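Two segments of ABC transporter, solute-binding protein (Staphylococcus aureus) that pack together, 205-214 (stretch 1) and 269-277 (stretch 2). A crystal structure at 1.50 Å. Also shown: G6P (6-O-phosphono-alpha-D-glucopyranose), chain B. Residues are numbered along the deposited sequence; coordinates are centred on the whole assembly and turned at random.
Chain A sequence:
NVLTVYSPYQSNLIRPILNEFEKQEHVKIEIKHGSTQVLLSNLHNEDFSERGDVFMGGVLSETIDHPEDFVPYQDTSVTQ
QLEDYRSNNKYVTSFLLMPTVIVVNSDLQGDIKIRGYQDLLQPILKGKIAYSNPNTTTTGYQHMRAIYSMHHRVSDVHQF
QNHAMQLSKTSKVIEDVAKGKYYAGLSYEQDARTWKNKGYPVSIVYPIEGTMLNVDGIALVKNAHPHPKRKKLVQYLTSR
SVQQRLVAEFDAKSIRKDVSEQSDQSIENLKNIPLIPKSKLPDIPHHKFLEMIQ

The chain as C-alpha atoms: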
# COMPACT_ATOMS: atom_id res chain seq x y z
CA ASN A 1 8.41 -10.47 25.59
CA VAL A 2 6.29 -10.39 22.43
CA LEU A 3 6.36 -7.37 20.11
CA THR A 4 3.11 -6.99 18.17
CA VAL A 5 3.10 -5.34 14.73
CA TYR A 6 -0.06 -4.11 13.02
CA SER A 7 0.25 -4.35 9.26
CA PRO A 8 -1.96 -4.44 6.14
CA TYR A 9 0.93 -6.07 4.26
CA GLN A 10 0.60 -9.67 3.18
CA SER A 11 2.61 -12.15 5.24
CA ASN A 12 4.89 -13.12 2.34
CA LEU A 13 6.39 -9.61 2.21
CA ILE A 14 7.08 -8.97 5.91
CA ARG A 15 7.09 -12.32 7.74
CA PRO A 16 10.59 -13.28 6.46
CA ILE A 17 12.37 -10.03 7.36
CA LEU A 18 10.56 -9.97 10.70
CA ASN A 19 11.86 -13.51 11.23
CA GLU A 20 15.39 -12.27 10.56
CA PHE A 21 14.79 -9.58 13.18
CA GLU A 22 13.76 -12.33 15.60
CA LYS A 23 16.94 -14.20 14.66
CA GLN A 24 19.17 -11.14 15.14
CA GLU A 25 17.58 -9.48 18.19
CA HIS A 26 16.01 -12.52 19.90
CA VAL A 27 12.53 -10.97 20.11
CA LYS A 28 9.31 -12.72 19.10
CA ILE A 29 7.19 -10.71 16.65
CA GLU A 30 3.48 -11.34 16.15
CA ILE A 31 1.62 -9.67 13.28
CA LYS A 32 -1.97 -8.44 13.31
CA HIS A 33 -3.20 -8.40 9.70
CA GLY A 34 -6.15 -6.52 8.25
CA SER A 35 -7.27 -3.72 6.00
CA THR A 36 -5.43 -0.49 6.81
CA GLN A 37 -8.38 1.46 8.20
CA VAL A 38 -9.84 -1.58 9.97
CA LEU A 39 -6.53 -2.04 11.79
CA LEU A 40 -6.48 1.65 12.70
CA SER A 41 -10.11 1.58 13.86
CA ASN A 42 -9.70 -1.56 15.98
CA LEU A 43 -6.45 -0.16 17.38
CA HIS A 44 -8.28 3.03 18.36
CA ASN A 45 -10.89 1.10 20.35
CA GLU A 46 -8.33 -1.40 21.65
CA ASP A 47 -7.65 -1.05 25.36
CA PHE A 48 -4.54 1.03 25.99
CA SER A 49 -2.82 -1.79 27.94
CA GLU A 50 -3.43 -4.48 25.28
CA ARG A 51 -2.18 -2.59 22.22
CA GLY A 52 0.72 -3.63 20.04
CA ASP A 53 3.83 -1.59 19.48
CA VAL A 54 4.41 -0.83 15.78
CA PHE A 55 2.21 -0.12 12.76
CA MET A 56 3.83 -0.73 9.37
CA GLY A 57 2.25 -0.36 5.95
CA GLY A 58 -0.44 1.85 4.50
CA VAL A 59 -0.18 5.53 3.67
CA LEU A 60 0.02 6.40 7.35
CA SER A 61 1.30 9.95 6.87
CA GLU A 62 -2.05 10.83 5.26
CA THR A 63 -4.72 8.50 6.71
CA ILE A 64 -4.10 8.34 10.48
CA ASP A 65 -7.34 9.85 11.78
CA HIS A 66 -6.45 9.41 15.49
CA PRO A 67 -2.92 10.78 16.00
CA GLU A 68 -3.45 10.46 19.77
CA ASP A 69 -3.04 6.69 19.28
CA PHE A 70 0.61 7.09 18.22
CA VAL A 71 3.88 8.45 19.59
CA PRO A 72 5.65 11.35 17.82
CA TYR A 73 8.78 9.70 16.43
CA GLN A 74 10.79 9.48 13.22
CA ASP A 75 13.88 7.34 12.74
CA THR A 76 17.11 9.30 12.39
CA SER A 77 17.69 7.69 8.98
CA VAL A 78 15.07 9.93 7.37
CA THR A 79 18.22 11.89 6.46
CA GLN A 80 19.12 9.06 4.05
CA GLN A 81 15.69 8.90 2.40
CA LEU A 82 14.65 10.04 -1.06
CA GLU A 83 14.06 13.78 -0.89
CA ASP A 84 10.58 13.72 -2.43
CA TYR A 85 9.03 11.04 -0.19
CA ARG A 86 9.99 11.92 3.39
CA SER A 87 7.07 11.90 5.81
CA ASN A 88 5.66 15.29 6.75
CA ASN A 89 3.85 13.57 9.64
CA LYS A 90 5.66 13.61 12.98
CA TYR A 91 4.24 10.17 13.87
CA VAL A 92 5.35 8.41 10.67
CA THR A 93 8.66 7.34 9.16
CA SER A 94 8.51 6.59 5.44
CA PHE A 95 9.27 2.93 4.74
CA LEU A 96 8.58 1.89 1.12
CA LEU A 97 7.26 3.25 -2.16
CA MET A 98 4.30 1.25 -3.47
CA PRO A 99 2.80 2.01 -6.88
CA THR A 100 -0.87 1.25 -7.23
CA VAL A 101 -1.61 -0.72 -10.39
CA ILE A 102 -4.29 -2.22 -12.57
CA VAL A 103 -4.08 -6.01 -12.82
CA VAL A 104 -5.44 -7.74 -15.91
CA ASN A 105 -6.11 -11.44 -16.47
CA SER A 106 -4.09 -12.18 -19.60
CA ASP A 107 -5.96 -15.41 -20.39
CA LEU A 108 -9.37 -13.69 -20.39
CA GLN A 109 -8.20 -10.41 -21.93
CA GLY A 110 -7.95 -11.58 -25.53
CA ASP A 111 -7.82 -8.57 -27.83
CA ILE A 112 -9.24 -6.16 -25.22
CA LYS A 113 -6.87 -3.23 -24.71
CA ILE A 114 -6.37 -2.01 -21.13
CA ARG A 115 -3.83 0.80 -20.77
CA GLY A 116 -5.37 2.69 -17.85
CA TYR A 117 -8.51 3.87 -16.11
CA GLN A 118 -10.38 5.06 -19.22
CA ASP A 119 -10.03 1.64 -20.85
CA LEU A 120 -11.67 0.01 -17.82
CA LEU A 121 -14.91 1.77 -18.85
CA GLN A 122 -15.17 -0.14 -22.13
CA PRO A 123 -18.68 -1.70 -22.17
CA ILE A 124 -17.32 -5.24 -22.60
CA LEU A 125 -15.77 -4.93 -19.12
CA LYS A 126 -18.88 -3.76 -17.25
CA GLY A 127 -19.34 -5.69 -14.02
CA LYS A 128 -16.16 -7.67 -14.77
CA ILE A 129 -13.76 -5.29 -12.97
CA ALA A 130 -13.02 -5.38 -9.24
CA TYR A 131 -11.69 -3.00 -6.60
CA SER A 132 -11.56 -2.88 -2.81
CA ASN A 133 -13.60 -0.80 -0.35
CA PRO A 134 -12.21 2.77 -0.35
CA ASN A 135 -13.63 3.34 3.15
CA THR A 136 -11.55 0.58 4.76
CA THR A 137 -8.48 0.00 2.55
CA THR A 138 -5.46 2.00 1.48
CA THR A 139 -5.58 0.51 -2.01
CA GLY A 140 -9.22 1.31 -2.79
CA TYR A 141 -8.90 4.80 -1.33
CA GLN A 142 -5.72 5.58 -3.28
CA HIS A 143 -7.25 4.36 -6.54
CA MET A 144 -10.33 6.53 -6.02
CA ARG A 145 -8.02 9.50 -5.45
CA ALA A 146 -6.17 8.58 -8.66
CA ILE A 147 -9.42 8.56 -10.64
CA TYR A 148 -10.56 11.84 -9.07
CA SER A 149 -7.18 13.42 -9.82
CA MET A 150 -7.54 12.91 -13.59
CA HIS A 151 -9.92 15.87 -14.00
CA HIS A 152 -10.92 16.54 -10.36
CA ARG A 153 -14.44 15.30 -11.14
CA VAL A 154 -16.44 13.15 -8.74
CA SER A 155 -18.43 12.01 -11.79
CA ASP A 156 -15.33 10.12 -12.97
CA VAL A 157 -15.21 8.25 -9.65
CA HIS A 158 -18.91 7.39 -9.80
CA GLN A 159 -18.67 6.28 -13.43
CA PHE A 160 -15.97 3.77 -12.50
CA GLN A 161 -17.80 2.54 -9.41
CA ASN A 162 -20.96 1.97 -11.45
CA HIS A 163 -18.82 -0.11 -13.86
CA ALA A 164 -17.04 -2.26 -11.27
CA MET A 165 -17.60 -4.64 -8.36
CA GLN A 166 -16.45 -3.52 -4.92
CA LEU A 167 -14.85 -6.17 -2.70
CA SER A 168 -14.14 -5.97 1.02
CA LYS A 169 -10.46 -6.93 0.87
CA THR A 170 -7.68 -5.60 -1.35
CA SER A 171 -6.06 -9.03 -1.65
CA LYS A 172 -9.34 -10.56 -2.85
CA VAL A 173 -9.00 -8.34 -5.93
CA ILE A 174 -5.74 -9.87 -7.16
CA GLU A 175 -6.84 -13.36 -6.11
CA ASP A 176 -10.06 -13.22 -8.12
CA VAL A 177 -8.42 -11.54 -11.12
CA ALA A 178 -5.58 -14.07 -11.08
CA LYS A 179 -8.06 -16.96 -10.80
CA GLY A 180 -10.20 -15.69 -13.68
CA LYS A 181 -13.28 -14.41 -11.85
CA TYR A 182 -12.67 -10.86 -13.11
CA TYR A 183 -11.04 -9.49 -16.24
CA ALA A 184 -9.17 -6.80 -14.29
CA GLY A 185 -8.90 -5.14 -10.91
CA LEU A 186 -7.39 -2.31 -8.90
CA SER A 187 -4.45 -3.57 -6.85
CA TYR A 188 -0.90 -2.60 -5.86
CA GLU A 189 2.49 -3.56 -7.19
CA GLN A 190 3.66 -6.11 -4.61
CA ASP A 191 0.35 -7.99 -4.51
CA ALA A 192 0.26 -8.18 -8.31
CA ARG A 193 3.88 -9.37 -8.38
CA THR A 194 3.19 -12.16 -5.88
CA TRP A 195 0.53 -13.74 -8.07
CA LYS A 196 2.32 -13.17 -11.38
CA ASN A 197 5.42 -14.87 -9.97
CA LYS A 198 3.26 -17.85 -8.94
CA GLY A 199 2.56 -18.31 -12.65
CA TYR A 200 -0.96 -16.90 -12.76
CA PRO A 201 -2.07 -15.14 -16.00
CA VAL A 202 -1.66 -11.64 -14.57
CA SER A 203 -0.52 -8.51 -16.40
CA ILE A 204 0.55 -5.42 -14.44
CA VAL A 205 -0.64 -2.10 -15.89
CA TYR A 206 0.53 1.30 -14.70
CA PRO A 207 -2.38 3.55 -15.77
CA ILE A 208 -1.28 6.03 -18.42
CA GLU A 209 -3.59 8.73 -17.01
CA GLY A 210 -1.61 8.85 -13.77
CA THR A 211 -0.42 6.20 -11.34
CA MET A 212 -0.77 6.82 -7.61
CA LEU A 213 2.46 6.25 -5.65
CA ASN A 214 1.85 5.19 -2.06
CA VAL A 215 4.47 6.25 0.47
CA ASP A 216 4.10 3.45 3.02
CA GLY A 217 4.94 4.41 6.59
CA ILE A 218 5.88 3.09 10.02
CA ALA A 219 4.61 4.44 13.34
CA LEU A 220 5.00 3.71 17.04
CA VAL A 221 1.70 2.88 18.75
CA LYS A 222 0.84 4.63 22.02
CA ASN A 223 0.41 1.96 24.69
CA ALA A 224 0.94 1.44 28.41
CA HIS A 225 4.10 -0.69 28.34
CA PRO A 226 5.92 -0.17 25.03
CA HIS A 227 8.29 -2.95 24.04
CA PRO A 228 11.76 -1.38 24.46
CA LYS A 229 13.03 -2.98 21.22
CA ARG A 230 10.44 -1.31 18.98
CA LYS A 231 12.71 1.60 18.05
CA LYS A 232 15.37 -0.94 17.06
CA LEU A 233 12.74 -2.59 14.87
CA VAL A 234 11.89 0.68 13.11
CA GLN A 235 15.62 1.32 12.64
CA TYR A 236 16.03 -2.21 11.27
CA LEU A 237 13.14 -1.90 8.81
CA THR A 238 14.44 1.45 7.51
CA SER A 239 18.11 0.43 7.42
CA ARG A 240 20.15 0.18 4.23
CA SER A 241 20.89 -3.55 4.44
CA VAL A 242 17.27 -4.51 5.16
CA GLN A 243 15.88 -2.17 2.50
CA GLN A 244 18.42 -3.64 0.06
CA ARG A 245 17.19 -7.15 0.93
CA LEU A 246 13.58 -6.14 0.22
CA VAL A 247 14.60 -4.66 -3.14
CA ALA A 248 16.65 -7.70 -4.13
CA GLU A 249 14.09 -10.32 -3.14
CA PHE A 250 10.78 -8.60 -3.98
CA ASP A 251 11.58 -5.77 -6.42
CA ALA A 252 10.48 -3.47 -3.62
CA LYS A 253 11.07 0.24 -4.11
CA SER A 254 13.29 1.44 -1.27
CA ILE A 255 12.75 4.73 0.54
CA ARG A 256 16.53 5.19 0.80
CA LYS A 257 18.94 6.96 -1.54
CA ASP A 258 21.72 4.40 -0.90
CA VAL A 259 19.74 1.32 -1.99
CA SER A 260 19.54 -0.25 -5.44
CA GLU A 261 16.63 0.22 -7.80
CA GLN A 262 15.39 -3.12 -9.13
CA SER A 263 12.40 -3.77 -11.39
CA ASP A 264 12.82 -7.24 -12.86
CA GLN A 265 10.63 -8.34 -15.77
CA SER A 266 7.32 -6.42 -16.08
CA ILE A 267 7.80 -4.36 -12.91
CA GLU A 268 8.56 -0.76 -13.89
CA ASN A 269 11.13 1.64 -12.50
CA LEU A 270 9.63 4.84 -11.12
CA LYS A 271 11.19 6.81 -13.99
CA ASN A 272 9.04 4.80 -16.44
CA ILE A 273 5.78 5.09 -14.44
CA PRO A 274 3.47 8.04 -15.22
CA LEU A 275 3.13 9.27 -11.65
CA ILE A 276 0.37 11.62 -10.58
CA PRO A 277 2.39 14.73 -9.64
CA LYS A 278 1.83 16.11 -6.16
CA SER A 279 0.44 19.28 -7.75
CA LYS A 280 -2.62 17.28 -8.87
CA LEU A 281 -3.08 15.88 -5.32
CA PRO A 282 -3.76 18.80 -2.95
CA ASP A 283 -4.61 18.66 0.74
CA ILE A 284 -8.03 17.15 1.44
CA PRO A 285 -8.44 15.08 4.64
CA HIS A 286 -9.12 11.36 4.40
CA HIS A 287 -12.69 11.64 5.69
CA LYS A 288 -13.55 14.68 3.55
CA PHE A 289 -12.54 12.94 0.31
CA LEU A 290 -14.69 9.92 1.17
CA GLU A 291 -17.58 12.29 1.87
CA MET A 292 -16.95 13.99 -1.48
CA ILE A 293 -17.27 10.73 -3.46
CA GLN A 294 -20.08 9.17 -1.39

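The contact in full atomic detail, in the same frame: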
# COMPACT_ATOMS: atom_id res chain seq x y z
N VAL A 205 -0.43 -3.30 -15.08
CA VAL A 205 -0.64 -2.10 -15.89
C VAL A 205 -0.50 -0.88 -14.99
O VAL A 205 -1.20 -0.76 -13.97
CB VAL A 205 -2.01 -2.12 -16.58
CG1 VAL A 205 -2.28 -0.79 -17.28
CG2 VAL A 205 -2.08 -3.26 -17.58
N TYR A 206 0.40 0.03 -15.37
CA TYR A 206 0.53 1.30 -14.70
C TYR A 206 -0.30 2.32 -15.46
O TYR A 206 0.09 2.71 -16.58
CB TYR A 206 2.00 1.73 -14.64
CG TYR A 206 2.87 0.72 -13.92
CD1 TYR A 206 3.44 -0.36 -14.59
CD2 TYR A 206 3.11 0.84 -12.55
CE1 TYR A 206 4.22 -1.28 -13.92
CE2 TYR A 206 3.90 -0.08 -11.88
CZ TYR A 206 4.46 -1.14 -12.57
OH TYR A 206 5.24 -2.05 -11.91
N PRO A 207 -1.44 2.78 -14.93
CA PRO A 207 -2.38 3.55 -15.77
C PRO A 207 -1.74 4.79 -16.38
O PRO A 207 -1.13 5.60 -15.68
CB PRO A 207 -3.51 3.91 -14.79
CG PRO A 207 -3.03 3.55 -13.43
CD PRO A 207 -1.96 2.53 -13.58
N ILE A 208 -1.92 4.93 -17.69
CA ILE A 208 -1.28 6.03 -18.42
C ILE A 208 -1.82 7.39 -17.97
O ILE A 208 -1.12 8.40 -18.11
CB ILE A 208 -1.45 5.85 -19.94
CG1 ILE A 208 -2.93 5.76 -20.33
CG2 ILE A 208 -0.71 4.61 -20.41
CD1 ILE A 208 -3.17 5.83 -21.83
N GLU A 209 -3.04 7.45 -17.44
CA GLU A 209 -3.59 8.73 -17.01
C GLU A 209 -2.93 9.27 -15.75
O GLU A 209 -3.10 10.45 -15.43
CB GLU A 209 -5.10 8.62 -16.75
CG GLU A 209 -5.92 8.15 -17.93
CD GLU A 209 -6.04 6.65 -18.01
OE1 GLU A 209 -5.35 5.95 -17.23
OE2 GLU A 209 -6.83 6.16 -18.84
N GLY A 210 -2.18 8.44 -15.04
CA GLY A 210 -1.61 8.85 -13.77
C GLY A 210 -1.69 7.74 -12.75
O GLY A 210 -2.79 7.29 -12.38
N THR A 211 -0.53 7.29 -12.29
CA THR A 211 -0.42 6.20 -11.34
C THR A 211 -0.15 6.77 -9.95
O THR A 211 0.78 7.56 -9.77
CB THR A 211 0.71 5.26 -11.76
OG1 THR A 211 0.41 4.70 -13.04
CG2 THR A 211 0.90 4.14 -10.75
N MET A 212 -0.97 6.38 -8.98
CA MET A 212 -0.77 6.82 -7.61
C MET A 212 0.42 6.08 -7.00
O MET A 212 0.51 4.85 -7.09
CB MET A 212 -2.03 6.56 -6.78
CG MET A 212 -1.95 7.00 -5.33
SD MET A 212 -1.65 8.76 -5.14
CE MET A 212 -3.11 9.41 -5.95
N LEU A 213 1.32 6.83 -6.36
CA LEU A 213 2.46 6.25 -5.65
C LEU A 213 2.20 6.36 -4.16
O LEU A 213 2.19 7.46 -3.60
CB LEU A 213 3.77 6.94 -6.03
CG LEU A 213 5.03 6.34 -5.40
CD1 LEU A 213 5.29 4.94 -5.93
CD2 LEU A 213 6.24 7.23 -5.66
N ASN A 214 2.01 5.22 -3.51
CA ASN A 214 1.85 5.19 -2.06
C ASN A 214 3.21 5.30 -1.39
O ASN A 214 4.14 4.57 -1.73
CB ASN A 214 1.16 3.91 -1.61
CG ASN A 214 -0.22 3.73 -2.20
OD1 ASN A 214 -0.79 4.66 -2.76
ND2 ASN A 214 -0.76 2.52 -2.07
N ASN A 269 10.43 0.63 -13.28
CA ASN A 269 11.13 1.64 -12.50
C ASN A 269 10.28 2.90 -12.42
O ASN A 269 9.49 3.20 -13.32
CB ASN A 269 12.48 1.95 -13.16
CG ASN A 269 13.32 2.91 -12.35
OD1 ASN A 269 13.09 4.12 -12.35
ND2 ASN A 269 14.33 2.38 -11.67
N LEU A 270 10.43 3.64 -11.31
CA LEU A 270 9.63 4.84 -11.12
C LEU A 270 9.77 5.80 -12.30
O LEU A 270 8.81 6.47 -12.69
CB LEU A 270 10.02 5.55 -9.83
CG LEU A 270 9.45 4.98 -8.53
CD1 LEU A 270 9.99 5.78 -7.35
CD2 LEU A 270 7.92 4.99 -8.52
N LYS A 271 10.97 5.87 -12.89
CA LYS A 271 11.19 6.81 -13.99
C LYS A 271 10.36 6.46 -15.22
O LYS A 271 10.16 7.33 -16.08
CB LYS A 271 12.67 6.85 -14.35
CG LYS A 271 13.18 5.64 -15.14
CD LYS A 271 14.68 5.74 -15.38
CE LYS A 271 15.17 4.66 -16.33
NZ LYS A 271 15.19 3.31 -15.69
N ASN A 272 9.86 5.23 -15.31
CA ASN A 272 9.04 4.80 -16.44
C ASN A 272 7.57 4.66 -16.06
O ASN A 272 6.78 4.12 -16.85
CB ASN A 272 9.56 3.47 -16.99
CG ASN A 272 11.01 3.56 -17.43
OD1 ASN A 272 11.86 2.79 -16.97
ND2 ASN A 272 11.30 4.50 -18.32
N ILE A 273 7.18 5.12 -14.88
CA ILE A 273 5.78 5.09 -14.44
C ILE A 273 5.23 6.50 -14.56
O ILE A 273 5.87 7.45 -14.08
CB ILE A 273 5.66 4.58 -12.99
CG1 ILE A 273 6.11 3.12 -12.90
CG2 ILE A 273 4.23 4.74 -12.48
CD1 ILE A 273 6.21 2.58 -11.48
N PRO A 274 4.06 6.70 -15.18
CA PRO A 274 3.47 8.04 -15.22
C PRO A 274 2.82 8.40 -13.90
O PRO A 274 1.63 8.16 -13.69
CB PRO A 274 2.44 7.95 -16.35
CG PRO A 274 2.04 6.52 -16.38
CD PRO A 274 3.23 5.72 -15.91
N LEU A 275 3.61 8.98 -12.99
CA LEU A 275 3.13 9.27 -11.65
C LEU A 275 2.22 10.48 -11.66
O LEU A 275 2.45 11.45 -12.39
CB LEU A 275 4.31 9.50 -10.71
CG LEU A 275 5.27 8.32 -10.56
CD1 LEU A 275 6.50 8.74 -9.79
CD2 LEU A 275 4.57 7.17 -9.87
N ILE A 276 1.18 10.44 -10.83
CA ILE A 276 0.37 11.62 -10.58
C ILE A 276 1.27 12.60 -9.83
O ILE A 276 1.73 12.28 -8.73
CB ILE A 276 -0.89 11.29 -9.77
CG1 ILE A 276 -1.74 10.25 -10.49
CG2 ILE A 276 -1.71 12.55 -9.53
CD1 ILE A 276 -2.74 9.57 -9.61
N PRO A 277 1.55 13.78 -10.38
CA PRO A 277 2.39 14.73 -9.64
C PRO A 277 1.65 15.25 -8.41
O PRO A 277 0.42 15.31 -8.37
CB PRO A 277 2.64 15.84 -10.66
CG PRO A 277 1.44 15.82 -11.53
CD PRO A 277 1.02 14.37 -11.62
C1 G6P B . -1.65 -0.32 -0.00
C2 G6P B . -0.27 -0.02 0.63
C3 G6P B . 0.36 -1.16 1.34
C4 G6P B . -0.65 -1.98 2.02
C5 G6P B . -1.53 -2.66 0.98
C6 G6P B . -2.66 -3.38 1.64
O1 G6P B . -1.65 0.07 -1.34
O2 G6P B . 0.65 0.45 -0.38
O3 G6P B . 1.32 -0.63 2.35
O4 G6P B . -0.01 -3.00 2.82
O5 G6P B . -2.12 -1.71 0.02
O6 G6P B . -3.41 -2.45 2.40
P G6P B . -5.09 -2.38 2.22
O1P G6P B . -5.62 -1.39 3.24
O2P G6P B . -5.70 -3.77 2.46
O3P G6P B . -5.42 -1.91 0.85
O HOH W 1 1.49 9.77 -7.09

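The two segments are pinned together at Thr 211, whose backbone forms a single beta bridge with Leu 275. Thr 211 N donates to Pro 274 O at 2.7 Å, and Ile 276 N donates to Thr 211 O at 3.1 Å; both bonds are nearly straight. Proline has no amide hydrogen to give, but its carbonyl is a full acceptor, and Pro 274 uses it twice: Gly 210 CA also approaches Pro 274 O, at 3.3 Å, in a CA-H...O contact.

A type I turn from Pro 207 to Gly 210, closed by Gly 210 N to Pro 207 O at 3.1 Å, leads the chain into this bridge. Gly 210 sits at phi 139°, psi 118°, where a CB would be jammed against the preceding carbonyl oxygen. An ideal CB on Gly 210 would also lie 2.8 Å from Ile 276 CG1, a clash, so the bare backbone is what lets Ile 276 come close. Thr 211, in the m rotamer, turns OG1 back to its own segment, where Thr 211 OG1 makes a weak hydrogen bond to Pro 207 O at 3.2 Å. A small polar group can thus be buried with a partner, while Thr 211 CB packs against Ile 273 CG2 at 3.6 Å.

Beside the turn, Tyr 206 (chi1 -59°, chi2 87°) points its CA-to-CB bond toward the other segment. Ile 273, with chi1 m and chi2 t, lays its CG1 over one face of the ring, 4.2 Å from the centroid of Tyr 206, a CH-pi contact; Ile 273 CD1 reaches Tyr 206 CE2 at 3.5 Å. The flat ring suits a branched aliphatic chain. Pro 274 adds a compact rigid ring against the turn, its CG 3.4 Å from Pro 207 O.

The CA-to-CB bond of Met 212 points away, but its t, p, p conformation folds the flexible chain so that CE meets Ile 276 CD1 at 3.7 Å. Leu 213 points toward the other segment and takes the t, p rotamer; its CD1 touches Leu 270 CD2 at 3.7 Å, and its CB lies 3.9 Å from Leu 275 CD2. Leu 270 and Leu 275 both use m, t, which carries their ends nearer than their CA-to-CB directions suggest. Where direct backbone pairing stops, a water accepts from Leu 213 N and donates to Ile 276 O, each at 3.0 Å. Asn 214 ND2 then donates to G6P O2 at 3.0 Å.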